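Local coordinates for hypothetical protein (Aquifex aeolicus, PDB 2HEK) that is not functionally characterised but binds zinc and guanosine diphosphate, and is thought to have the dGTPase activity assigned to its HD-domain family, at residues P27-R30 and L31-V34; Q48-R51 and F52-S55; M163-L166 and R167-Y171. All coordinates share one frame; numbering follows the deposited sequence.

In the fold
Along the chain the three contacts follow in series, none nested in or crossing another, and each joins neighbouring turns of one continuous stretch. Interaction 1 leads from helix 26-29 into the loop beyond it, beside a bound GDP. Interaction 2 ends that loop and starts helix 51-69, returning against interaction 1: Val34 O lies 3.0 Å from Arg51 N, a probable hydrogen bond, and Phe28 packs on Phe52. Interaction 3, on helix 160-173, meets interaction 2 through Asp164, whose OD1 lies 2.6 Å from His54 ND1, a probable hydrogen bond. Interactions 1 and 3 do not touch, their nearest atoms about 9 Å apart; residues 48-55 tie the nucleotide site to the zinc-bearing helices. All three touch the second subunit.

Interaction 1: P27-R30 and L31-V34; sequences PFQR and LRYV. With GDP (guanosine-5'-diphosphate), chain H.
Gln29 and Arg32, side by side and pointing the same way, close a triangle of hydrogen bonds with O6 of the GDP guanine. Arg32 NH1 serves two acceptors, Gln29 OE1 at 3.0 Å, on an in-plane lone pair of the amide, and GDP O6 at 3.0 Å. Gln29 NE2 supplies the third side, 2.9 Å from GDP O6. Arg32 NH2 adds a nearly straight bond (177°) to GDP N7 at 3.2 Å, so the guanidinium meets O6 and N7, the two acceptors of the guanine's Hoogsteen edge, while the bond to Gln29 OE1 probably helps to fix its rotation. Gln29 can offer its amide here because its chain bends at chi2 (-76°). Water 1 donates to Gln29 OE1 and also meets Tyr33 OH, which is hydrogen-bonded to Tyr41 of the second subunit. Successive backbone bonds, such as Tyr33 N to Arg30 O at 2.8 Å, hold the turn together. Further along, Val34 CG2 lies over one face of the Arg30 guanidinium, whose NH2 reaches the carbonyls of His88 and Leu255. Leu31 CD1 sits over the Phe28 ring, 4.2 Å from Phe28 CD1. The turn lies against helix 51-69 through Phe28, Gln29 and Leu31, and against helix 250-253 through Pro27 and Arg30.

Interaction 2: Q48-R51 and F52-S55; sequences QHTR and FEHS. With ZN (zinc ion), chain D; PO4 (phosphate ion), chain C.
Arg51 O is gripped twice by Ser55: Ser55 N and Ser55 OG each donate to it at 2.8 Å, approaching from opposite faces of the carbonyl plane. Just before it, Thr50 and Glu53 form a capping box at the start of helix 51-69, with Thr50 at the N-cap. The Glu53 chain, bent at chi2 (92°), swings its carboxylate back to the cap residue, and Thr50 N donates almost straight (170°) to Glu53 OE1 at 2.9 Å, from above the carboxylate plane. Thr50 OG1 also donates to Glu53 OE2, but the modelled separation is so short that its exact length is doubtful. The same hydroxyl accepts a weak bond from Phe52 N, while His54 N reaches Thr50 O at 3.2 Å, the first regular turn of the helix. The cap is buried, and Gln48 of the second subunit packs on both Thr50 and Glu53. The Phe52 ring lies in the GDP pocket, in a cation-pi contact with Arg32. One turn into the helix the contact becomes a metal site. His54, its ring carbon CG swung opposite the main-chain nitrogen (chi1 171°), brings NE2 to the zinc at 2.3 Å, and its ND1 is held by Asp164. Asp161 is a further zinc ligand, as expected for an HD domain; Asp85, also of this site, forms a salt bridge with Arg51. Water 2 and a phosphate, probably from the crystallisation liquor, also bind the zinc. Phosphate O2 is shared: it lies 2.0 Å from the zinc and accepts a hydrogen bond from Arg51 NH1 at 3.0 Å.

Interaction 3: M163-L166 and R167-Y171; sequences MDYL and RRDAY
Asp164 and Arg168, one helical turn apart, form a two-bonded salt bridge in which the guanidinium offers its NE side. Arg168 NE reaches Asp164 OD1 at 3.0 Å in a nearly straight bond (176°), and Arg168 NH2 meets Asp164 OD2 at 2.8 Å on its syn lone pair. Carboxylate and guanidinium are almost coplanar, 25° apart, so the two bonds hold the groups nearly in one plane. A bend at chi3 (-51°) turns the arginine tip back to the aspartate. Each partner is also engaged elsewhere: Asp164 OD2 is also hydrogen-bonded to Tyr10 OH, and Arg168 NH2 pairs with Asp7. Backbone bonds accompany it, Arg168 N to Asp164 O at 2.8 Å and Ala170 N to Leu166 O at 3.1 Å. Around the helix, Asp169 OD2 bonds to Tyr221 OH. Leu166 and Tyr165 pack on helix 203-221, Met163 on Ile61 of helix 51-69, and Tyr171 stacks on Tyr171 of the second subunit. Helix 160-173 also carries the zinc ligand Asp161. Asp164, held by Arg168, is placed as a second-shell residue that probably helps to orient the zinc-binding histidine, His54, of an HD-domain site.

Interaction 1: P27-R30 and L31-V34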
loop_
_atom_site.group_PDB
_atom_site.type_symbol
_atom_site.label_atom_id
_atom_site.label_comp_id
_atom_site.label_asym_id
_atom_site.label_seq_id
_atom_site.Cartn_x
_atom_site.Cartn_y
_atom_site.Cartn_z
ATOM N N PRO A 27 11.011 6.367 -33.477
ATOM C CA PRO A 27 9.955 5.323 -33.384
ATOM C C PRO A 27 9.610 4.899 -31.936
ATOM O O PRO A 27 8.469 4.506 -31.665
ATOM C CB PRO A 27 10.558 4.144 -34.148
ATOM C CG PRO A 27 11.592 4.797 -35.090
ATOM C CD PRO A 27 12.183 5.893 -34.240
ATOM N N PHE A 28 10.569 4.983 -31.023
ATOM C CA PHE A 28 10.259 4.697 -29.623
ATOM C C PHE A 28 9.520 5.878 -28.981
ATOM O O PHE A 28 8.536 5.687 -28.249
ATOM C CB PHE A 28 11.499 4.284 -28.816
ATOM C CG PHE A 28 11.169 3.662 -27.484
ATOM C CD1 PHE A 28 11.071 2.270 -27.356
ATOM C CD2 PHE A 28 10.959 4.448 -26.360
ATOM C CE1 PHE A 28 10.733 1.684 -26.135
ATOM C CE2 PHE A 28 10.659 3.860 -25.107
ATOM C CZ PHE A 28 10.545 2.484 -25.001
ATOM N N GLN A 29 9.941 7.097 -29.285
ATOM C CA GLN A 29 9.257 8.266 -28.697
ATOM C C GLN A 29 7.780 8.363 -29.128
ATOM O O GLN A 29 6.929 8.812 -28.360
ATOM C CB GLN A 29 10.008 9.580 -29.005
ATOM C CG GLN A 29 11.340 9.668 -28.319
ATOM C CD GLN A 29 11.217 9.991 -26.822
ATOM O OE1 GLN A 29 10.347 10.749 -26.426
ATOM N NE2 GLN A 29 12.092 9.432 -26.010
ATOM N N ARG A 30 7.474 7.919 -30.346
ATOM C CA ARG A 30 6.097 7.787 -30.820
ATOM C C ARG A 30 5.178 7.092 -29.788
ATOM O O ARG A 30 3.962 7.399 -29.657
ATOM C CB ARG A 30 6.106 6.952 -32.132
ATOM C CG ARG A 30 4.713 6.633 -32.678
ATOM C CD ARG A 30 4.736 5.752 -33.953
ATOM N NE ARG A 30 3.385 5.268 -34.146
ATOM C CZ ARG A 30 2.912 4.126 -33.633
ATOM N NH1 ARG A 30 3.699 3.285 -32.974
ATOM N NH2 ARG A 30 1.646 3.803 -33.823
ATOM N N LEU A 31 5.736 6.122 -29.077
ATOM C CA LEU A 31 4.905 5.343 -28.177
ATOM C C LEU A 31 4.349 6.213 -27.038
ATOM O O LEU A 31 3.331 5.869 -26.483
ATOM C CB LEU A 31 5.683 4.151 -27.635
ATOM C CG LEU A 31 6.135 3.107 -28.669
ATOM C CD1 LEU A 31 6.912 2.046 -27.937
ATOM C CD2 LEU A 31 4.970 2.493 -29.440
ATOM N N ARG A 32 5.001 7.339 -26.726
ATOM C CA ARG A 32 4.493 8.325 -25.726
ATOM C C ARG A 32 3.157 8.897 -26.169
ATOM O O ARG A 32 2.502 9.521 -25.384
ATOM C CB ARG A 32 5.426 9.541 -25.624
ATOM C CG ARG A 32 6.580 9.363 -24.733
ATOM C CD ARG A 32 7.334 10.607 -24.494
ATOM N NE ARG A 32 7.700 10.558 -23.089
ATOM C CZ ARG A 32 8.928 10.616 -22.643
ATOM N NH1 ARG A 32 9.927 10.803 -23.498
ATOM N NH2 ARG A 32 9.139 10.525 -21.343
ATOM N N TYR A 33 2.784 8.733 -27.436
ATOM C CA TYR A 33 1.568 9.384 -27.985
ATOM C C TYR A 33 0.481 8.357 -28.359
ATOM O O TYR A 33 -0.453 8.634 -29.134
ATOM C CB TYR A 33 1.959 10.378 -29.113
ATOM C CG TYR A 33 3.040 11.323 -28.586
ATOM C CD1 TYR A 33 2.711 12.348 -27.682
ATOM C CD2 TYR A 33 4.378 11.140 -28.910
ATOM C CE1 TYR A 33 3.679 13.196 -27.138
ATOM C CE2 TYR A 33 5.390 11.990 -28.343
ATOM C CZ TYR A 33 5.014 13.016 -27.459
ATOM O OH TYR A 33 5.963 13.856 -26.858
ATOM N N VAL A 34 0.597 7.178 -27.748
ATOM C CA VAL A 34 -0.349 6.073 -27.949
ATOM C C VAL A 34 -0.708 5.533 -26.559
ATOM O O VAL A 34 0.120 4.881 -25.928
ATOM C CB VAL A 34 0.293 4.895 -28.771
ATOM C CG1 VAL A 34 -0.690 3.707 -28.910
ATOM C CG2 VAL A 34 0.794 5.339 -30.183
HETATM P PB GDP H . 20.235 15.226 -17.629
HETATM O O1B GDP H . 19.750 15.831 -16.324
HETATM O O2B GDP H . 21.694 15.592 -17.831
HETATM O O3B GDP H . 20.123 13.712 -17.559
HETATM O O3A GDP H . 19.359 15.810 -18.871
HETATM P PA GDP H . 18.131 14.996 -19.553
HETATM O O1A GDP H . 18.590 13.658 -20.099
HETATM O O2A GDP H . 17.444 15.787 -20.644
HETATM O "O5'" GDP H . 17.128 14.795 -18.305
HETATM C "C5'" GDP H . 15.911 14.072 -18.422
HETATM C "C4'" GDP H . 15.859 13.055 -17.294
HETATM O "O4'" GDP H . 14.519 12.577 -17.217
HETATM C "C3'" GDP H . 16.762 11.845 -17.546
HETATM O "O3'" GDP H . 17.866 11.788 -16.630
HETATM C "C2'" GDP H . 15.854 10.633 -17.397
HETATM O "O2'" GDP H . 16.054 10.028 -16.119
HETATM C "C1'" GDP H . 14.429 11.174 -17.476
HETATM N N9 GDP H . 13.769 10.930 -18.799
HETATM C C8 GDP H . 12.437 10.796 -18.983
HETATM N N7 GDP H . 12.109 10.574 -20.285
HETATM C C5 GDP H . 13.264 10.558 -20.979
HETATM C C6 GDP H . 13.662 10.372 -22.394
HETATM O O6 GDP H . 12.819 10.183 -23.278
HETATM N N1 GDP H . 14.966 10.424 -22.701
HETATM C C2 GDP H . 15.933 10.644 -21.781
HETATM N N2 GDP H . 17.231 10.687 -22.169
HETATM N N3 GDP H . 15.647 10.828 -20.465
HETATM C C4 GDP H . 14.357 10.797 -20.004
HETATM O O HOH W 1 8.574 13.117 -27.260
#

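Interaction 2: Q48-R51 and F52-S55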
loop_
_atom_site.group_PDB
_atom_site.type_symbol
_atom_site.label_atom_id
_atom_site.label_comp_id
_atom_site.label_asym_id
_atom_site.label_seq_id
_atom_site.Cartn_x
_atom_site.Cartn_y
_atom_site.Cartn_z
ATOM N N GLN A 48 -4.555 6.844 -18.390
ATOM C CA GLN A 48 -3.831 7.741 -19.316
ATOM C C GLN A 48 -2.438 7.215 -19.664
ATOM O O GLN A 48 -1.726 7.842 -20.424
ATOM C CB GLN A 48 -3.677 9.125 -18.648
ATOM C CG GLN A 48 -5.010 9.803 -18.297
ATOM C CD GLN A 48 -5.703 10.293 -19.527
ATOM O OE1 GLN A 48 -6.897 10.438 -19.551
ATOM N NE2 GLN A 48 -4.950 10.534 -20.567
ATOM N N HIS A 49 -2.041 6.080 -19.086
ATOM C CA HIS A 49 -0.681 5.552 -19.298
ATOM C C HIS A 49 -0.476 5.174 -20.778
ATOM O O HIS A 49 -1.459 4.805 -21.500
ATOM C CB HIS A 49 -0.423 4.333 -18.410
ATOM C CG HIS A 49 -1.549 3.331 -18.420
ATOM N ND1 HIS A 49 -1.360 1.983 -18.683
ATOM C CD2 HIS A 49 -2.872 3.484 -18.186
ATOM C CE1 HIS A 49 -2.520 1.354 -18.605
ATOM N NE2 HIS A 49 -3.458 2.247 -18.333
ATOM N N THR A 50 0.776 5.291 -21.244
ATOM C CA THR A 50 1.073 5.060 -22.662
ATOM C C THR A 50 1.965 3.859 -22.896
ATOM O O THR A 50 2.513 3.277 -21.935
ATOM C CB THR A 50 1.723 6.295 -23.319
ATOM O OG1 THR A 50 3.100 6.333 -22.958
ATOM C CG2 THR A 50 1.079 7.587 -22.844
ATOM N N ARG A 51 2.087 3.463 -24.172
ATOM C CA ARG A 51 2.942 2.317 -24.558
ATOM C C ARG A 51 4.425 2.550 -24.236
ATOM O O ARG A 51 5.191 1.593 -24.011
ATOM C CB ARG A 51 2.733 2.003 -26.054
ATOM C CG ARG A 51 1.332 1.402 -26.214
ATOM C CD ARG A 51 1.216 0.434 -27.371
ATOM N NE ARG A 51 -0.120 -0.172 -27.315
ATOM C CZ ARG A 51 -0.461 -1.259 -26.626
ATOM N NH1 ARG A 51 0.426 -1.970 -25.926
ATOM N NH2 ARG A 51 -1.730 -1.648 -26.649
ATOM N N PHE A 52 4.796 3.826 -24.140
ATOM C CA PHE A 52 6.182 4.236 -23.767
ATOM C C PHE A 52 6.518 3.734 -22.382
ATOM O O PHE A 52 7.498 2.997 -22.189
ATOM C CB PHE A 52 6.321 5.758 -23.865
ATOM C CG PHE A 52 7.714 6.288 -23.570
ATOM C CD1 PHE A 52 8.598 6.552 -24.611
ATOM C CD2 PHE A 52 8.097 6.607 -22.266
ATOM C CE1 PHE A 52 9.872 7.079 -24.359
ATOM C CE2 PHE A 52 9.376 7.105 -21.976
ATOM C CZ PHE A 52 10.292 7.340 -23.061
ATOM N N GLU A 53 5.708 4.085 -21.390
ATOM C CA GLU A 53 6.014 3.618 -20.037
ATOM C C GLU A 53 5.885 2.123 -19.902
ATOM O O GLU A 53 6.657 1.497 -19.155
ATOM C CB GLU A 53 5.119 4.290 -18.985
ATOM C CG GLU A 53 5.124 5.832 -19.025
ATOM C CD GLU A 53 4.011 6.404 -19.901
ATOM O OE1 GLU A 53 2.807 6.306 -19.519
ATOM O OE2 GLU A 53 4.361 6.964 -20.963
ATOM N N HIS A 54 4.860 1.551 -20.536
ATOM C CA HIS A 54 4.691 0.088 -20.571
ATOM C C HIS A 54 5.978 -0.602 -21.106
ATOM O O HIS A 54 6.476 -1.562 -20.511
ATOM C CB HIS A 54 3.475 -0.306 -21.437
ATOM C CG HIS A 54 3.367 -1.779 -21.687
ATOM N ND1 HIS A 54 3.357 -2.707 -20.660
ATOM C CD2 HIS A 54 3.255 -2.488 -22.843
ATOM C CE1 HIS A 54 3.258 -3.922 -21.178
ATOM N NE2 HIS A 54 3.197 -3.813 -22.497
ATOM N N SER A 55 6.534 -0.094 -22.206
ATOM C CA SER A 55 7.767 -0.696 -22.782
ATOM C C SER A 55 8.962 -0.642 -21.831
ATOM O O SER A 55 9.721 -1.611 -21.758
ATOM C CB SER A 55 8.130 -0.030 -24.120
ATOM O OG SER A 55 7.084 -0.230 -25.063
HETATM ZN ZN ZN D . 2.989 -4.927 -24.467
HETATM P P PO4 C . 0.975 -5.725 -25.954
HETATM O O1 PO4 C . 1.887 -5.343 -27.104
HETATM O O2 PO4 C . 1.020 -4.702 -24.848
HETATM O O3 PO4 C . -0.447 -5.844 -26.479
HETATM O O4 PO4 C . 1.344 -7.083 -25.465
HETATM O O HOH W 2 5.268 -4.834 -24.747
#

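Interaction 3: M163-L166 and R167-Y171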
loop_
_atom_site.group_PDB
_atom_site.type_symbol
_atom_site.label_atom_id
_atom_site.label_comp_id
_atom_site.label_asym_id
_atom_site.label_seq_id
_atom_site.Cartn_x
_atom_site.Cartn_y
_atom_site.Cartn_z
ATOM N N MET A 163 2.889 -9.351 -17.323
ATOM C CA MET A 163 3.127 -8.961 -15.966
ATOM C C MET A 163 3.120 -7.435 -15.857
ATOM O O MET A 163 2.562 -6.883 -14.899
ATOM C CB MET A 163 4.448 -9.539 -15.478
ATOM C CG MET A 163 4.363 -10.975 -14.975
ATOM S SD MET A 163 5.719 -11.385 -13.850
ATOM C CE MET A 163 5.723 -13.168 -13.987
ATOM N N ASP A 164 3.701 -6.758 -16.829
ATOM C CA ASP A 164 3.699 -5.309 -16.711
ATOM C C ASP A 164 2.333 -4.731 -17.005
ATOM O O ASP A 164 1.843 -3.891 -16.245
ATOM C CB ASP A 164 4.711 -4.590 -17.601
ATOM C CG ASP A 164 4.688 -3.085 -17.341
ATOM O OD1 ASP A 164 4.064 -2.347 -18.138
ATOM O OD2 ASP A 164 5.304 -2.651 -16.358
ATOM N N TYR A 165 1.672 -5.117 -18.122
ATOM C CA TYR A 165 0.426 -4.411 -18.396
ATOM C C TYR A 165 -0.681 -4.729 -17.398
ATOM O O TYR A 165 -1.488 -3.849 -17.103
ATOM C CB TYR A 165 -0.003 -4.520 -19.871
ATOM C CG TYR A 165 -0.536 -5.821 -20.418
ATOM C CD1 TYR A 165 -1.638 -6.441 -19.857
ATOM C CD2 TYR A 165 0.110 -6.426 -21.501
ATOM C CE1 TYR A 165 -2.097 -7.652 -20.386
ATOM C CE2 TYR A 165 -0.334 -7.646 -22.033
ATOM C CZ TYR A 165 -1.443 -8.258 -21.467
ATOM O OH TYR A 165 -1.901 -9.452 -21.974
ATOM N N LEU A 166 -0.742 -5.951 -16.863
ATOM C CA LEU A 166 -1.808 -6.249 -15.899
ATOM C C LEU A 166 -1.674 -5.337 -14.697
ATOM O O LEU A 166 -2.650 -4.730 -14.260
ATOM C CB LEU A 166 -1.808 -7.717 -15.440
ATOM C CG LEU A 166 -2.256 -8.741 -16.497
ATOM C CD1 LEU A 166 -1.973 -10.157 -15.924
ATOM C CD2 LEU A 166 -3.767 -8.541 -16.868
ATOM N N ARG A 167 -0.456 -5.242 -14.165
ATOM C CA ARG A 167 -0.161 -4.345 -13.012
ATOM C C ARG A 167 -0.338 -2.860 -13.340
ATOM O O ARG A 167 -0.901 -2.081 -12.546
ATOM C CB ARG A 167 1.250 -4.641 -12.439
ATOM C CG ARG A 167 1.730 -3.739 -11.233
ATOM C CD ARG A 167 3.174 -4.166 -10.510
ATOM N NE ARG A 167 3.268 -3.421 -9.266
ATOM C CZ ARG A 167 4.138 -3.704 -8.327
ATOM N NH1 ARG A 167 4.978 -4.728 -8.494
ATOM N NH2 ARG A 167 4.156 -2.993 -7.219
ATOM N N ARG A 168 0.162 -2.416 -14.487
ATOM C CA ARG A 168 0.058 -1.009 -14.832
ATOM C C ARG A 168 -1.419 -0.609 -15.116
ATOM O O ARG A 168 -1.883 0.470 -14.690
ATOM C CB ARG A 168 0.974 -0.706 -16.053
ATOM C CG ARG A 168 1.114 0.808 -16.431
ATOM C CD ARG A 168 2.208 1.056 -17.556
ATOM N NE ARG A 168 3.441 0.377 -17.137
ATOM C CZ ARG A 168 4.350 0.902 -16.327
ATOM N NH1 ARG A 168 4.241 2.164 -15.897
ATOM N NH2 ARG A 168 5.366 0.157 -15.947
ATOM N N ASP A 169 -2.146 -1.468 -15.848
ATOM C CA ASP A 169 -3.560 -1.231 -16.142
ATOM C C ASP A 169 -4.332 -1.123 -14.830
ATOM O O ASP A 169 -5.139 -0.218 -14.687
ATOM C CB ASP A 169 -4.148 -2.328 -17.047
ATOM C CG ASP A 169 -3.535 -2.332 -18.467
ATOM O OD1 ASP A 169 -2.788 -1.404 -18.823
ATOM O OD2 ASP A 169 -3.794 -3.281 -19.230
ATOM N N ALA A 170 -4.034 -1.993 -13.858
ATOM C CA ALA A 170 -4.745 -1.979 -12.559
ATOM C C ALA A 170 -4.409 -0.689 -11.825
ATOM O O ALA A 170 -5.269 -0.072 -11.248
ATOM C CB ALA A 170 -4.334 -3.150 -11.711
ATOM N N TYR A 171 -3.138 -0.299 -11.845
ATOM C CA TYR A 171 -2.651 0.865 -11.104
ATOM C C TYR A 171 -3.315 2.137 -11.622
ATOM O O TYR A 171 -3.733 2.987 -10.843
ATOM C CB TYR A 171 -1.115 0.974 -11.271
ATOM C CG TYR A 171 -0.476 2.067 -10.444
ATOM C CD1 TYR A 171 -0.088 1.817 -9.117
ATOM C CD2 TYR A 171 -0.221 3.353 -11.005
ATOM C CE1 TYR A 171 0.505 2.831 -8.327
ATOM C CE2 TYR A 171 0.426 4.353 -10.256
ATOM C CZ TYR A 171 0.773 4.062 -8.898
ATOM O OH TYR A 171 1.351 5.025 -8.092
#